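Local coordinates for protein NAD(P)H-FMN oxidoreductase (Bacillus subtilis, PDB 5LVA) that probably transfers electrons from NAD(P)H to flavin, using a flavin mononucleotide held in a flavodoxin-like fold, at residues K2-A7 / D58-Q63; F8-E13 / P65-S70; T32-Y37 / E48-L53. One frame throughout, in Å; residues are numbered along the deposited sequence.

Contact 1. Residues K2-A7 / D58-Q63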
loop_
_atom_site.group_PDB
_atom_site.type_symbol
_atom_site.label_atom_id
_atom_site.label_comp_id
_atom_site.label_asym_id
_atom_site.label_seq_id
_atom_site.Cartn_x
_atom_site.Cartn_y
_atom_site.Cartn_z
ATOM N N LYS A 2 -4.116 1.766 -15.409
ATOM C CA LYS A 2 -5.162 1.865 -14.388
ATOM C C LYS A 2 -4.667 1.455 -13.006
ATOM O O LYS A 2 -4.418 0.290 -12.747
ATOM C CB LYS A 2 -6.372 1.022 -14.770
ATOM C CG LYS A 2 -7.365 1.767 -15.616
ATOM C CD LYS A 2 -8.753 1.210 -15.443
ATOM C CE LYS A 2 -9.524 1.268 -16.748
ATOM N NZ LYS A 2 -10.132 -0.053 -17.075
ATOM N N VAL A 3 -4.554 2.423 -12.107
ATOM C CA VAL A 3 -3.940 2.167 -10.820
ATOM C C VAL A 3 -4.881 2.397 -9.654
ATOM O O VAL A 3 -5.363 3.499 -9.445
ATOM C CB VAL A 3 -2.701 3.042 -10.628
ATOM C CG1 VAL A 3 -2.039 2.727 -9.313
ATOM C CG2 VAL A 3 -1.729 2.852 -11.786
ATOM N N LEU A 4 -5.123 1.344 -8.884
ATOM C CA LEU A 4 -5.945 1.424 -7.689
ATOM C C LEU A 4 -5.062 1.641 -6.459
ATOM O O LEU A 4 -4.218 0.812 -6.154
ATOM C CB LEU A 4 -6.779 0.155 -7.549
ATOM C CG LEU A 4 -7.751 0.022 -6.382
ATOM C CD1 LEU A 4 -8.872 1.045 -6.466
ATOM C CD2 LEU A 4 -8.315 -1.370 -6.354
ATOM N N VAL A 5 -5.221 2.771 -5.778
ATOM C CA VAL A 5 -4.447 3.041 -4.573
ATOM C C VAL A 5 -5.333 2.889 -3.364
ATOM O O VAL A 5 -6.196 3.726 -3.106
ATOM C CB VAL A 5 -3.830 4.465 -4.540
ATOM C CG1 VAL A 5 -3.017 4.661 -3.274
ATOM C CG2 VAL A 5 -2.968 4.733 -5.760
ATOM N N LEU A 6 -5.116 1.820 -2.614
ATOM C CA LEU A 6 -5.861 1.603 -1.394
ATOM C C LEU A 6 -5.098 2.164 -0.205
ATOM O O LEU A 6 -4.113 1.586 0.217
ATOM C CB LEU A 6 -6.139 0.117 -1.215
ATOM C CG LEU A 6 -6.726 -0.553 -2.459
ATOM C CD1 LEU A 6 -6.887 -2.040 -2.258
ATOM C CD2 LEU A 6 -8.052 0.069 -2.770
ATOM N N ALA A 7 -5.549 3.298 0.331
ATOM C CA ALA A 7 -4.845 3.932 1.443
ATOM C C ALA A 7 -5.431 3.500 2.767
ATOM O O ALA A 7 -6.636 3.545 2.958
ATOM C CB ALA A 7 -4.878 5.428 1.311
ATOM N N ASP A 58 -5.288 -2.357 -13.205
ATOM C CA ASP A 58 -4.160 -3.170 -13.652
ATOM C C ASP A 58 -3.113 -3.324 -12.561
ATOM O O ASP A 58 -2.367 -4.292 -12.539
ATOM C CB ASP A 58 -3.515 -2.557 -14.904
ATOM C CG ASP A 58 -4.521 -2.290 -16.020
ATOM O OD1 ASP A 58 -5.211 -3.233 -16.447
ATOM O OD2 ASP A 58 -4.619 -1.131 -16.473
ATOM N N ARG A 59 -3.061 -2.354 -11.658
ATOM C CA ARG A 59 -2.089 -2.338 -10.586
ATOM C C ARG A 59 -2.767 -1.954 -9.281
ATOM O O ARG A 59 -3.554 -1.029 -9.249
ATOM C CB ARG A 59 -0.962 -1.359 -10.898
ATOM C CG ARG A 59 0.093 -1.288 -9.811
ATOM C CD ARG A 59 1.091 -0.190 -10.067
ATOM N NE ARG A 59 1.943 -0.498 -11.201
ATOM C CZ ARG A 59 3.016 0.203 -11.543
ATOM N NH1 ARG A 59 3.368 1.266 -10.837
ATOM N NH2 ARG A 59 3.736 -0.160 -12.598
ATOM N N ILE A 60 -2.455 -2.665 -8.206
ATOM C CA ILE A 60 -3.013 -2.357 -6.898
ATOM C C ILE A 60 -1.928 -1.928 -5.917
ATOM O O ILE A 60 -0.948 -2.636 -5.708
ATOM C CB ILE A 60 -3.760 -3.548 -6.332
ATOM C CG1 ILE A 60 -4.689 -4.099 -7.403
ATOM C CG2 ILE A 60 -4.537 -3.137 -5.098
ATOM C CD1 ILE A 60 -5.478 -5.248 -6.961
ATOM N N VAL A 61 -2.114 -0.749 -5.332
ATOM C CA VAL A 61 -1.135 -0.154 -4.435
ATOM C C VAL A 61 -1.676 -0.071 -3.028
ATOM O O VAL A 61 -2.678 0.578 -2.791
ATOM C CB VAL A 61 -0.740 1.250 -4.900
ATOM C CG1 VAL A 61 0.189 1.894 -3.912
ATOM C CG2 VAL A 61 -0.103 1.191 -6.275
ATOM N N PHE A 62 -1.015 -0.733 -2.093
ATOM C CA PHE A 62 -1.404 -0.651 -0.695
ATOM C C PHE A 62 -0.574 0.421 -0.007
ATOM O O PHE A 62 0.637 0.277 0.136
ATOM C CB PHE A 62 -1.236 -2.002 -0.006
ATOM C CG PHE A 62 -2.058 -3.100 -0.619
ATOM C CD1 PHE A 62 -1.583 -3.825 -1.702
ATOM C CD2 PHE A 62 -3.311 -3.401 -0.123
ATOM C CE1 PHE A 62 -2.344 -4.833 -2.271
ATOM C CE2 PHE A 62 -4.082 -4.399 -0.688
ATOM C CZ PHE A 62 -3.593 -5.123 -1.759
ATOM N N GLN A 63 -1.227 1.513 0.387
ATOM C CA GLN A 63 -0.547 2.635 1.012
ATOM C C GLN A 63 -0.905 2.715 2.480
ATOM O O GLN A 63 -2.072 2.768 2.827
ATOM C CB GLN A 63 -0.901 3.940 0.312
ATOM C CG GLN A 63 -0.148 5.141 0.841
ATOM C CD GLN A 63 -0.566 6.453 0.201
ATOM O OE1 GLN A 63 -1.029 6.498 -0.931
ATOM N NE2 GLN A 63 -0.384 7.534 0.932
#
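Strands 3-7 and 59-63 run side by side as parallel neighbours in the middle of the flavodoxin-like sheet, their axes 4.7 Å apart and 19° from parallel. Val3 pairs with Arg59, Val5 with Val61 and Ala7 with Gln63 on one face; Leu4 pairs with Ile60 and Leu6 with Phe62 on the other. Within strand 3-7, Leu4 and Leu6 carry the backbone bonds to 59-63, while Val3, Val5 and Ala7 turn theirs to the strand 31-35 side. Leu4 N donates to Arg59 O at 2.9 Å and Leu4 O accepts from Val61 N at 2.7 Å; Leu6 N donates to Val61 O, and Leu6 O receives Gln63 N. At the N-terminal end Lys2 O is gripped by two amides, Asp58 N and Arg59 N, while Lys2 N donates to Asp58 OD2 on the anti side of the carboxylate, at 3.1 Å.

On the leucine face Leu6 CD1 rests against two residues of the other strand, 3.8 Å from Ile60 CG2 and 4.0 Å from Phe62 CE2. Leu6 and Phe62 lie alongside, pointing the same way, and Trp78 of helix 73-82 packs on both. On the valine face Val3 CG1 meets Val61 CG2 at 3.9 Å. Gln63, with CG anti to its backbone N (chi1 -176°), extends across Val5 at a slant, OE1 lying 3.6 Å from Val5 CG1; its amide is held at both ends, by Tyr166 OH and by the FMN-binding Asn18. Such in-register parallel strands, covered by helices, apolar on the leucine face and mixed where Arg59 and Gln63 join the valines, are the core of the flavodoxin-like fold.

Contact 2. Residues F8-E13 / P65-S70. With FMN (flavin mononucleotide), chain C.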
loop_
_atom_site.group_PDB
_atom_site.type_symbol
_atom_site.label_atom_id
_atom_site.label_comp_id
_atom_site.label_asym_id
_atom_site.label_seq_id
_atom_site.Cartn_x
_atom_site.Cartn_y
_atom_site.Cartn_z
ATOM N N PHE A 8 -4.566 3.064 3.678
ATOM C CA PHE A 8 -5.002 2.602 4.984
ATOM C C PHE A 8 -4.365 3.413 6.107
ATOM O O PHE A 8 -3.285 3.091 6.593
ATOM C CB PHE A 8 -4.679 1.120 5.183
ATOM C CG PHE A 8 -5.435 0.186 4.272
ATOM C CD1 PHE A 8 -4.984 -0.073 2.990
ATOM C CD2 PHE A 8 -6.561 -0.476 4.724
ATOM C CE1 PHE A 8 -5.652 -0.947 2.163
ATOM C CE2 PHE A 8 -7.236 -1.354 3.896
ATOM C CZ PHE A 8 -6.783 -1.586 2.612
ATOM N N HIS A 9 -5.055 4.461 6.515
ATOM C CA HIS A 9 -4.625 5.300 7.598
ATOM C C HIS A 9 -5.842 5.623 8.456
ATOM O O HIS A 9 -6.865 6.040 7.944
ATOM C CB HIS A 9 -3.975 6.565 7.066
ATOM C CG HIS A 9 -3.270 7.360 8.111
ATOM N ND1 HIS A 9 -3.898 7.814 9.251
ATOM C CD2 HIS A 9 -1.992 7.783 8.194
ATOM C CE1 HIS A 9 -3.035 8.480 9.989
ATOM N NE2 HIS A 9 -1.869 8.477 9.372
ATOM N N PRO A 10 -5.741 5.393 9.766
ATOM C CA PRO A 10 -6.895 5.542 10.652
ATOM C C PRO A 10 -7.513 6.932 10.630
ATOM O O PRO A 10 -8.714 7.070 10.845
ATOM C CB PRO A 10 -6.311 5.235 12.020
ATOM C CG PRO A 10 -5.182 4.265 11.710
ATOM C CD PRO A 10 -4.587 4.782 10.451
ATOM N N ASN A 11 -6.705 7.948 10.363
ATOM C CA ASN A 11 -7.195 9.318 10.323
ATOM C C ASN A 11 -6.437 10.126 9.296
ATOM O O ASN A 11 -5.449 10.781 9.606
ATOM C CB ASN A 11 -7.069 9.972 11.690
ATOM C CG ASN A 11 -7.881 11.249 11.808
ATOM O OD1 ASN A 11 -8.154 11.935 10.823
ATOM N ND2 ASN A 11 -8.255 11.583 13.029
ATOM N N MET A 12 -6.919 10.088 8.069
ATOM C CA MET A 12 -6.278 10.774 6.962
ATOM C C MET A 12 -6.296 12.313 7.059
ATOM O O MET A 12 -5.636 12.995 6.281
ATOM C CB MET A 12 -6.957 10.334 5.676
ATOM C CG MET A 12 -6.091 10.329 4.477
ATOM S SD MET A 12 -4.704 9.223 4.643
ATOM C CE MET A 12 -4.116 9.298 2.966
ATOM N N GLU A 13 -7.070 12.861 7.988
ATOM C CA GLU A 13 -7.096 14.303 8.189
ATOM C C GLU A 13 -5.973 14.716 9.120
ATOM O O GLU A 13 -5.432 15.812 9.003
ATOM C CB GLU A 13 -8.444 14.764 8.766
ATOM C CG GLU A 13 -9.635 14.644 7.822
ATOM C CD GLU A 13 -9.534 15.569 6.621
ATOM O OE1 GLU A 13 -9.538 16.805 6.812
ATOM O OE2 GLU A 13 -9.454 15.065 5.482
ATOM N N PRO A 65 0.888 3.680 6.770
ATOM C CA PRO A 65 2.067 3.910 7.597
ATOM C C PRO A 65 2.538 2.600 8.203
ATOM O O PRO A 65 1.716 1.728 8.470
ATOM C CB PRO A 65 1.558 4.861 8.676
ATOM C CG PRO A 65 0.136 4.505 8.819
ATOM C CD PRO A 65 -0.333 4.187 7.420
ATOM N N LEU A 66 3.842 2.470 8.411
ATOM C CA LEU A 66 4.393 1.325 9.097
ATOM C C LEU A 66 4.063 1.394 10.570
ATOM O O LEU A 66 4.572 2.250 11.288
ATOM C CB LEU A 66 5.908 1.257 8.914
ATOM C CG LEU A 66 6.581 -0.077 9.207
ATOM C CD1 LEU A 66 6.153 -1.078 8.161
ATOM C CD2 LEU A 66 8.073 0.087 9.221
ATOM N N TYR A 67 3.210 0.475 11.002
ATOM C CA TYR A 67 2.838 0.330 12.392
ATOM C C TYR A 67 3.338 -1.001 12.896
ATOM O O TYR A 67 2.927 -2.030 12.377
ATOM C CB TYR A 67 1.322 0.389 12.572
ATOM C CG TYR A 67 0.683 1.744 12.443
ATOM C CD1 TYR A 67 1.444 2.905 12.334
ATOM C CD2 TYR A 67 -0.687 1.864 12.455
ATOM C CE1 TYR A 67 0.843 4.137 12.230
ATOM C CE2 TYR A 67 -1.289 3.084 12.351
ATOM C CZ TYR A 67 -0.536 4.222 12.241
ATOM O OH TYR A 67 -1.199 5.440 12.138
ATOM N N TRP A 68 4.190 -0.980 13.917
ATOM C CA TRP A 68 4.857 -2.181 14.445
ATOM C C TRP A 68 5.308 -3.126 13.326
ATOM O O TRP A 68 5.032 -4.324 13.332
ATOM C CB TRP A 68 3.959 -2.887 15.465
ATOM C CG TRP A 68 3.821 -2.040 16.690
ATOM C CD1 TRP A 68 2.725 -1.331 17.079
ATOM C CD2 TRP A 68 4.849 -1.742 17.644
ATOM N NE1 TRP A 68 2.995 -0.632 18.232
ATOM C CE2 TRP A 68 4.293 -0.859 18.595
ATOM C CE3 TRP A 68 6.182 -2.139 17.790
ATOM C CZ2 TRP A 68 5.019 -0.380 19.681
ATOM C CZ3 TRP A 68 6.903 -1.661 18.860
ATOM C CH2 TRP A 68 6.326 -0.793 19.796
ATOM N N TYR A 69 5.994 -2.524 12.357
ATOM C CA TYR A 69 6.641 -3.208 11.249
ATOM C C TYR A 69 5.628 -3.924 10.376
ATOM O O TYR A 69 5.972 -4.735 9.530
ATOM C CB TYR A 69 7.716 -4.152 11.789
ATOM C CG TYR A 69 8.608 -3.442 12.778
ATOM C CD1 TYR A 69 9.620 -2.599 12.349
ATOM C CD2 TYR A 69 8.394 -3.568 14.152
ATOM C CE1 TYR A 69 10.405 -1.917 13.261
ATOM C CE2 TYR A 69 9.176 -2.902 15.063
ATOM C CZ TYR A 69 10.176 -2.077 14.614
ATOM O OH TYR A 69 10.954 -1.416 15.522
ATOM N N SER A 70 4.367 -3.583 10.571
ATOM C CA SER A 70 3.299 -4.089 9.730
ATOM C C SER A 70 2.390 -2.926 9.309
ATOM O O SER A 70 2.811 -1.778 9.321
ATOM C CB SER A 70 2.524 -5.186 10.468
ATOM O OG SER A 70 1.484 -5.719 9.672
HETATM N N1 FMN C . 7.777 3.727 12.511
HETATM C C2 FMN C . 8.745 2.795 12.189
HETATM O O2 FMN C . 9.747 3.131 11.567
HETATM N N3 FMN C . 8.598 1.478 12.548
HETATM C C4 FMN C . 7.496 1.069 13.242
HETATM O O4 FMN C . 7.405 -0.117 13.537
HETATM C C4A FMN C . 6.512 2.005 13.580
HETATM N N5 FMN C . 5.393 1.621 14.273
HETATM C C5A FMN C . 4.421 2.534 14.607
HETATM C C6 FMN C . 3.301 2.109 15.305
HETATM C C7 FMN C . 2.297 2.990 15.645
HETATM C C7M FMN C . 1.097 2.492 16.402
HETATM C C8 FMN C . 2.429 4.332 15.280
HETATM C C8M FMN C . 1.364 5.329 15.623
HETATM C C9 FMN C . 3.554 4.754 14.582
HETATM C C9A FMN C . 4.551 3.859 14.231
HETATM N N10 FMN C . 5.683 4.267 13.537
HETATM C C10 FMN C . 6.656 3.336 13.209
HETATM C "C1'" FMN C . 5.828 5.694 13.084
HETATM C "C2'" FMN C . 5.025 5.735 11.760
HETATM O "O2'" FMN C . 5.549 4.816 10.806
HETATM C "C3'" FMN C . 4.796 7.126 11.146
HETATM O "O3'" FMN C . 3.996 7.811 12.077
HETATM C "C4'" FMN C . 4.082 7.021 9.784
HETATM O "O4'" FMN C . 4.842 6.202 8.951
HETATM C "C5'" FMN C . 3.846 8.270 8.944
HETATM O "O5'" FMN C . 2.779 9.007 9.477
HETATM P P FMN C . 1.568 9.727 8.697
HETATM O O1P FMN C . 0.403 9.372 9.546
HETATM O O2P FMN C . 1.842 11.191 8.657
HETATM O O3P FMN C . 1.256 9.263 7.319
#
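His9 and Pro10 touch Pro65 and Tyr67 beside the flavin, and no hydrogen bond joins the two loops directly. The contacts are van der Waals: Pro65 CD rests 3.3 Å from Phe8 O, Pro65 CG touches His9 CD2, and the tip of Pro10 meets the Tyr67 ring edge, CG to CE2 at 4.1 Å. Tyr67 OH sits over one face of the imidazole, toward its rim.

The hydrogen bonds lie within the 8-13 loop or run to FMN. With His9 CG anti to the backbone N (chi1 -169°), NE2 points at phosphate O1P, at a modelled separation too short to be trusted; Asn11 N donates in the ring plane to His9 ND1 at 3.0 Å, fixing the imidazole's turn. Leu66 O accepts from ribityl O2' at 2.8 Å. Trp68 N reaches flavin N5 at 2.9 Å, and Tyr69 N bonds weakly to O4, which lies over the Tyr69 ring centre.

Tyr67 CD1 comes to 3.4 Å from FMN C8, and one Trp68 face covers C6. An alanine at Tyr67 would probably leave flavin C7 and C8 and Pro10's tip without the ring packed on them. The type I' turn from Tyr67 to Ser70 brings Trp68 N and Tyr69 N to an FMN site built, as in flavodoxin-like proteins, from loops following parallel strands.

Contact 3. Residues T32-Y37 / E48-L53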
loop_
_atom_site.group_PDB
_atom_site.type_symbol
_atom_site.label_atom_id
_atom_site.label_comp_id
_atom_site.label_asym_id
_atom_site.label_seq_id
_atom_site.Cartn_x
_atom_site.Cartn_y
_atom_site.Cartn_z
ATOM N N THR A 32 -7.195 5.736 -9.204
ATOM C CA THR A 32 -8.339 5.678 -8.314
ATOM C C THR A 32 -7.831 5.656 -6.876
ATOM O O THR A 32 -7.361 4.627 -6.412
ATOM C CB THR A 32 -9.173 4.431 -8.574
ATOM O OG1 THR A 32 -9.407 4.306 -9.974
ATOM C CG2 THR A 32 -10.475 4.469 -7.832
ATOM N N LEU A 33 -7.897 6.776 -6.171
ATOM C CA LEU A 33 -7.445 6.776 -4.787
ATOM C C LEU A 33 -8.628 6.556 -3.873
ATOM O O LEU A 33 -9.711 7.039 -4.133
ATOM C CB LEU A 33 -6.711 8.069 -4.431
ATOM C CG LEU A 33 -6.023 8.003 -3.064
ATOM C CD1 LEU A 33 -4.643 8.613 -3.125
ATOM C CD2 LEU A 33 -6.833 8.700 -2.001
ATOM N N ARG A 34 -8.418 5.779 -2.822
ATOM C CA ARG A 34 -9.464 5.484 -1.867
ATOM C C ARG A 34 -8.911 5.562 -0.454
ATOM O O ARG A 34 -7.768 5.211 -0.201
ATOM C CB ARG A 34 -10.072 4.111 -2.127
ATOM C CG ARG A 34 -10.816 4.001 -3.426
ATOM C CD ARG A 34 -11.399 2.611 -3.615
ATOM N NE ARG A 34 -12.437 2.319 -2.638
ATOM C CZ ARG A 34 -12.598 1.144 -2.044
ATOM N NH1 ARG A 34 -11.781 0.145 -2.326
ATOM N NH2 ARG A 34 -13.567 0.968 -1.161
ATOM N N ASP A 35 -9.749 6.046 0.452
ATOM C CA ASP A 35 -9.440 6.175 1.858
ATOM C C ASP A 35 -10.310 5.177 2.577
ATOM O O ASP A 35 -11.481 5.454 2.871
ATOM C CB ASP A 35 -9.716 7.604 2.330
ATOM C CG ASP A 35 -9.439 7.816 3.802
ATOM O OD1 ASP A 35 -9.270 6.851 4.560
ATOM O OD2 ASP A 35 -9.403 8.982 4.207
ATOM N N LEU A 36 -9.755 4.014 2.874
ATOM C CA LEU A 36 -10.589 2.918 3.334
ATOM C C LEU A 36 -11.146 3.087 4.738
ATOM O O LEU A 36 -12.270 2.687 4.987
ATOM C CB LEU A 36 -9.821 1.612 3.226
ATOM C CG LEU A 36 -10.000 1.150 1.785
ATOM C CD1 LEU A 36 -8.754 1.413 0.966
ATOM C CD2 LEU A 36 -10.432 -0.270 1.729
ATOM N N TYR A 37 -10.387 3.687 5.647
ATOM C CA TYR A 37 -10.897 3.943 6.987
ATOM C C TYR A 37 -12.057 4.925 6.937
ATOM O O TYR A 37 -12.974 4.866 7.744
ATOM C CB TYR A 37 -9.796 4.479 7.901
ATOM C CG TYR A 37 -9.056 3.412 8.663
ATOM C CD1 TYR A 37 -9.578 2.886 9.822
ATOM C CD2 TYR A 37 -7.841 2.930 8.217
ATOM C CE1 TYR A 37 -8.919 1.916 10.519
ATOM C CE2 TYR A 37 -7.168 1.958 8.917
ATOM C CZ TYR A 37 -7.711 1.452 10.062
ATOM O OH TYR A 37 -7.042 0.484 10.756
ATOM N N GLU A 48 -17.592 -7.552 -2.113
ATOM C CA GLU A 48 -17.835 -7.578 -3.546
ATOM C C GLU A 48 -17.377 -6.293 -4.204
ATOM O O GLU A 48 -16.823 -6.313 -5.294
ATOM C CB GLU A 48 -19.318 -7.829 -3.836
ATOM C CG GLU A 48 -19.627 -7.986 -5.302
ATOM C CD GLU A 48 -21.063 -8.336 -5.567
ATOM O OE1 GLU A 48 -21.909 -8.038 -4.708
ATOM O OE2 GLU A 48 -21.354 -8.883 -6.645
ATOM N N LYS A 49 -17.609 -5.178 -3.529
ATOM C CA LYS A 49 -17.185 -3.875 -4.013
ATOM C C LYS A 49 -15.676 -3.827 -4.194
ATOM O O LYS A 49 -15.182 -3.403 -5.236
ATOM C CB LYS A 49 -17.628 -2.774 -3.048
ATOM C CG LYS A 49 -17.276 -1.362 -3.514
ATOM C CD LYS A 49 -17.559 -0.326 -2.439
ATOM C CE LYS A 49 -16.955 1.015 -2.813
ATOM N NZ LYS A 49 -17.013 1.999 -1.684
ATOM N N GLU A 50 -14.958 -4.274 -3.169
ATOM C CA GLU A 50 -13.505 -4.314 -3.191
ATOM C C GLU A 50 -12.989 -5.228 -4.292
ATOM O O GLU A 50 -12.136 -4.832 -5.079
ATOM C CB GLU A 50 -12.970 -4.775 -1.843
ATOM C CG GLU A 50 -13.457 -3.969 -0.681
ATOM C CD GLU A 50 -13.087 -2.519 -0.788
ATOM O OE1 GLU A 50 -11.941 -2.216 -1.158
ATOM O OE2 GLU A 50 -13.955 -1.678 -0.506
ATOM N N GLN A 51 -13.507 -6.448 -4.340
ATOM C CA GLN A 51 -13.170 -7.378 -5.408
ATOM C C GLN A 51 -13.359 -6.757 -6.779
ATOM O O GLN A 51 -12.478 -6.846 -7.618
ATOM C CB GLN A 51 -14.006 -8.650 -5.303
ATOM C CG GLN A 51 -13.495 -9.620 -4.260
ATOM C CD GLN A 51 -14.340 -10.857 -4.161
ATOM O OE1 GLN A 51 -15.344 -10.995 -4.855
ATOM N NE2 GLN A 51 -13.949 -11.761 -3.291
ATOM N N LYS A 52 -14.502 -6.116 -6.997
ATOM C CA LYS A 52 -14.835 -5.548 -8.300
ATOM C C LYS A 52 -13.902 -4.425 -8.703
ATOM O O LYS A 52 -13.657 -4.205 -9.882
ATOM C CB LYS A 52 -16.265 -5.033 -8.306
ATOM C CG LYS A 52 -17.319 -6.049 -8.648
ATOM C CD LYS A 52 -18.687 -5.395 -8.507
ATOM C CE LYS A 52 -19.630 -5.831 -9.598
ATOM N NZ LYS A 52 -18.938 -5.871 -10.923
ATOM N N LEU A 53 -13.391 -3.705 -7.721
ATOM C CA LEU A 53 -12.469 -2.621 -8.004
ATOM C C LEU A 53 -11.104 -3.156 -8.390
ATOM O O LEU A 53 -10.491 -2.658 -9.327
ATOM C CB LEU A 53 -12.359 -1.678 -6.805
ATOM C CG LEU A 53 -13.548 -0.730 -6.700
ATOM C CD1 LEU A 53 -13.596 -0.009 -5.359
ATOM C CD2 LEU A 53 -13.496 0.248 -7.834
#
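Arg34 of strand 31-35 and Glu50 of helix 47-56 meet in an end-on, two-pronged salt bridge. Arg34 NH1 donates to Glu50 OE1 at 2.6 Å and Arg34 NH2 to Glu50 OE2 at 2.8 Å, both oxygens being met from the syn side. The guanidinium and carboxylate lie nearly coplanar, 28° apart. Arg34 is bent at chi3 (66°), which turns NE out of the line of the chain, and Glu50 is bent at chi2 (-59°), which turns CD.

Two leucine methyls pack on this pair. Leu53 CD1 lies over one face of the Arg34 guanidinium, toward its rim and 3.5 Å from NH1, while Leu36 CD2 comes tip to tip with Glu50 OE1 at 3.8 Å.

Further out, more polar partners hold the ions. Trp78 NE1 also binds Glu50 OE1 and Tyr40 OH binds OE2, so each carboxylate oxygen has a second mate. Lys49 NZ comes within 3.6 Å of Arg34 NH2, a like-charge approach that Glu39 would probably offset, since its OE1 forms salt bridges with both. The 12.7 Å between helix and strand axes is wide, bridged by the long Arg34 and Glu50 side chains. Running roughly antiparallel to the strand, the helix belongs to a beta-alpha-beta crossover from strand 31-35 to strand 59-65.

From the N terminus the chain runs through strand 3-7 into the loop at 8-13, then through helix 17-23 to edge strand 31-35. Contact 3 closes the shortest loop when helix 47-56 comes back against that strand. Contact 1 closes a wider one as strand 59-65 slots in beside 3-7, and contact 2 follows when the loop at 65-70 reaches 8-13. Contact 3 thus lies within both larger loops, whereas contacts 1 and 2 cross, their segments alternating along the chain. Strand 3-7, bonded to 31-35 and 59-65, joins contacts 1 and 3; Gln63 O, probably hydrogen-bonded to Phe8 N, carries the sheet into the flavin loops of contact 2.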